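Local atomic coordinates of nucleoporin NUP82 (Saccharomyces cerevisiae, PDB entry 3PBP), a protein that serves as a structural component of the nuclear pore complex and may, like other nucleoporins, also dock transport factors, this chain being its N-terminal domain. Residues Arg44-Val48 / Glu92-Gly96. The protein carries 1 engineered substitution. Numbering follows the deposited sequence.
Sequences RWYNV and EVPWG
Trp45 projects from strand 42-47 into the loop of Val93, Pro94 and Trp95, and its indole can be followed outward atom by atom. CB meets Val93 CG1 at 3.7 Å and also sits over one face of the Trp95 six-membered ring, a CH-pi contact. With CG held between the backbone N and the carbonyl carbon (chi1 65°), the pyrrole side reaches Trp95: CD1 lies 3.5 Å from Trp95 CE3. The two indoles form an offset edge-to-face pair, the Trp45 edge directed at the Trp95 face, with planes at 75°. Farther out, NE1 comes 3.3 Å from Pro94 O, also the nearest atom to CE2, but the N-H is not aimed well enough at that oxygen to count as a hydrogen bond. Within this contact the benzene end meets Pro94: CZ2 touches Pro94 CB at 3.4 Å and CH2 touches Pro94 CG at 3.5 Å, while CD2, CE3 and CZ3 have Pro94 CD nearest. That CD stands over the six-membered ring, 3.7 Å from its centroid and 11° off the normal, the evidence for a second CH-pi contact. An inverse gamma turn centred on Pro94, with Trp95 N hydrogen-bonded to Val93 O at 2.7 Å, brings proline and tryptophan round to the same indole. A leucine in place of Trp45 would probably leave Pro94 without a ring face to lie on and Trp95 without its edge-on partner. Trp95 is also held by a hydrogen bond from NE1 to Gly77 O and a cation-pi contact with Arg34. The arrangement is apolar packing between adjacent blades of a beta-propeller: the third strand of one four-stranded antiparallel sheet meets the loop leaving the third strand of the next.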
ATOM      1  N   ARG A  44       2.597 -21.195  22.857  1.00 60.00           N
ATOM      2  CA  ARG A  44       3.215 -21.084  24.168  1.00 60.15           C
ATOM      3  C   ARG A  44       3.408 -19.591  24.421  1.00 60.37           C
ATOM      4  O   ARG A  44       3.875 -18.862  23.546  1.00 61.28           O
ATOM      5  CB  ARG A  44       4.566 -21.775  24.196  1.00 60.83           C
ATOM      6  CG  ARG A  44       4.485 -23.258  24.232  1.00 62.43           C
ATOM      7  CD  ARG A  44       5.872 -23.847  24.420  1.00 64.88           C
ATOM      8  NE  ARG A  44       5.840 -25.306  24.387  1.00 69.51           N
ATOM      9  CZ  ARG A  44       6.915 -26.088  24.391  1.00 71.33           C
ATOM     10  NH1 ARG A  44       8.130 -25.556  24.429  1.00 72.84           N
ATOM     11  NH2 ARG A  44       6.774 -27.407  24.343  1.00 71.88           N
ATOM     12  N   TRP A  45       3.030 -19.125  25.605  1.00 59.83           N
ATOM     13  CA  TRP A  45       3.184 -17.717  25.931  1.00 58.07           C
ATOM     14  C   TRP A  45       3.758 -17.596  27.326  1.00 57.09           C
ATOM     15  O   TRP A  45       3.352 -18.310  28.231  1.00 57.72           O
ATOM     16  CB  TRP A  45       1.837 -16.993  25.813  1.00 58.33           C
ATOM     17  CG  TRP A  45       0.766 -17.429  26.783  1.00 58.75           C
ATOM     18  CD1 TRP A  45       0.450 -16.842  27.973  1.00 58.04           C
ATOM     19  CD2 TRP A  45      -0.167 -18.498  26.608  1.00 59.63           C
ATOM     20  NE1 TRP A  45      -0.625 -17.468  28.544  1.00 57.41           N
ATOM     21  CE2 TRP A  45      -1.027 -18.491  27.729  1.00 59.07           C
ATOM     22  CE3 TRP A  45      -0.367 -19.461  25.609  1.00 59.62           C
ATOM     23  CZ2 TRP A  45      -2.068 -19.413  27.883  1.00 59.41           C
ATOM     24  CZ3 TRP A  45      -1.410 -20.382  25.764  1.00 59.53           C
ATOM     25  CH2 TRP A  45      -2.244 -20.348  26.889  1.00 58.82           C
ATOM     26  N   TYR A  46       4.708 -16.692  27.502  1.00 55.96           N
ATOM     27  CA  TYR A  46       5.324 -16.535  28.803  1.00 55.94           C
ATOM     28  C   TYR A  46       5.685 -15.086  29.040  1.00 56.94           C
ATOM     29  O   TYR A  46       6.334 -14.461  28.200  1.00 58.13           O
ATOM     30  CB  TYR A  46       6.570 -17.415  28.856  1.00 55.21           C
ATOM     31  CG  TYR A  46       7.503 -17.215  30.020  1.00 53.37           C
ATOM     32  CD1 TYR A  46       7.186 -17.680  31.297  1.00 53.99           C
ATOM     33  CD2 TYR A  46       8.741 -16.623  29.827  1.00 53.90           C
ATOM     34  CE1 TYR A  46       8.097 -17.568  32.355  1.00 53.42           C
ATOM     35  CE2 TYR A  46       9.654 -16.502  30.865  1.00 54.90           C
ATOM     36  CZ  TYR A  46       9.333 -16.975  32.125  1.00 54.96           C
ATOM     37  OH  TYR A  46      10.262 -16.844  33.135  1.00 54.86           O
ATOM     38  N   ASN A  47       5.239 -14.545  30.170  1.00 56.36           N
ATOM     39  CA  ASN A  47       5.566 -13.173  30.507  1.00 54.93           C
ATOM     40  C   ASN A  47       6.793 -13.192  31.411  1.00 55.08           C
ATOM     41  O   ASN A  47       6.732 -13.591  32.571  1.00 54.70           O
ATOM     42  CB  ASN A  47       4.410 -12.472  31.215  1.00 52.46           C
ATOM     43  CG  ASN A  47       4.721 -11.026  31.511  1.00 50.45           C
ATOM     44  OD1 ASN A  47       5.709 -10.720  32.169  1.00 50.36           O
ATOM     45  ND2 ASN A  47       3.889 -10.129  31.015  1.00 51.44           N
ATOM     46  N   VAL A  48       7.910 -12.763  30.844  1.00 55.53           N
ATOM     47  CA  VAL A  48       9.187 -12.705  31.521  1.00 56.00           C
ATOM     48  C   VAL A  48       9.196 -12.073  32.926  1.00 57.02           C
ATOM     49  O   VAL A  48      10.004 -12.472  33.770  1.00 58.18           O
ATOM     50  CB  VAL A  48      10.198 -11.983  30.594  1.00 55.95           C
ATOM     51  CG1 VAL A  48      11.383 -11.473  31.372  1.00 56.88           C
ATOM     52  CG2 VAL A  48      10.650 -12.947  29.506  1.00 56.67           C
ATOM     53  N   GLU A  92      -6.558 -15.459  19.750  1.00 57.71           N
ATOM     54  CA  GLU A  92      -6.233 -14.612  20.878  1.00 56.67           C
ATOM     55  C   GLU A  92      -5.262 -15.326  21.805  1.00 55.78           C
ATOM     56  O   GLU A  92      -5.563 -16.412  22.289  1.00 55.86           O
ATOM     57  CB  GLU A  92      -7.523 -14.277  21.626  1.00 57.78           C
ATOM     58  CG  GLU A  92      -7.380 -13.275  22.747  1.00 62.41           C
ATOM     59  CD  GLU A  92      -8.722 -12.878  23.341  1.00 65.08           C
ATOM     60  OE1 GLU A  92      -9.344 -13.708  24.038  1.00 66.30           O
ATOM     61  OE2 GLU A  92      -9.162 -11.731  23.103  1.00 67.05           O
ATOM     62  N   VAL A  93      -4.088 -14.742  22.034  1.00 55.47           N
ATOM     63  CA  VAL A  93      -3.119 -15.348  22.955  1.00 54.28           C
ATOM     64  C   VAL A  93      -3.773 -15.237  24.337  1.00 55.70           C
ATOM     65  O   VAL A  93      -4.101 -14.139  24.789  1.00 56.39           O
ATOM     66  CB  VAL A  93      -1.787 -14.592  22.952  1.00 51.31           C
ATOM     67  CG1 VAL A  93      -0.875 -15.166  23.998  1.00 50.61           C
ATOM     68  CG2 VAL A  93      -1.146 -14.697  21.594  1.00 51.36           C
ATOM     69  N   PRO A  94      -3.974 -16.372  25.024  1.00 55.46           N
ATOM     70  CA  PRO A  94      -4.605 -16.423  26.348  1.00 55.41           C
ATOM     71  C   PRO A  94      -3.854 -15.789  27.513  1.00 54.75           C
ATOM     72  O   PRO A  94      -3.740 -16.395  28.575  1.00 56.21           O
ATOM     73  CB  PRO A  94      -4.828 -17.919  26.568  1.00 55.13           C
ATOM     74  CG  PRO A  94      -4.729 -18.513  25.184  1.00 55.46           C
ATOM     75  CD  PRO A  94      -3.621 -17.723  24.583  1.00 54.65           C
ATOM     76  N   TRP A  95      -3.349 -14.578  27.330  1.00 53.30           N
ATOM     77  CA  TRP A  95      -2.632 -13.917  28.415  1.00 53.81           C
ATOM     78  C   TRP A  95      -3.586 -13.814  29.592  1.00 56.69           C
ATOM     79  O   TRP A  95      -4.721 -13.357  29.433  1.00 56.13           O
ATOM     80  CB  TRP A  95      -2.206 -12.497  28.025  1.00 48.70           C
ATOM     81  CG  TRP A  95      -1.247 -12.410  26.892  1.00 45.34           C
ATOM     82  CD1 TRP A  95      -1.495 -11.911  25.641  1.00 43.04           C
ATOM     83  CD2 TRP A  95       0.127 -12.804  26.904  1.00 42.80           C
ATOM     84  NE1 TRP A  95      -0.356 -11.968  24.876  1.00 42.29           N
ATOM     85  CE2 TRP A  95       0.654 -12.515  25.624  1.00 42.71           C
ATOM     86  CE3 TRP A  95       0.961 -13.379  27.866  1.00 39.60           C
ATOM     87  CZ2 TRP A  95       1.981 -12.772  25.289  1.00 41.85           C
ATOM     88  CZ3 TRP A  95       2.274 -13.633  27.536  1.00 41.05           C
ATOM     89  CH2 TRP A  95       2.774 -13.334  26.253  1.00 42.88           C
ATOM     90  N   GLY A  96      -3.140 -14.231  30.772  1.00 60.11           N
ATOM     91  CA  GLY A  96      -4.010 -14.121  31.929  1.00 64.14           C
ATOM     92  C   GLY A  96      -4.664 -15.423  32.325  1.00 67.56           C
ATOM     93  O   GLY A  96      -5.017 -15.610  33.489  1.00 67.61           O
TER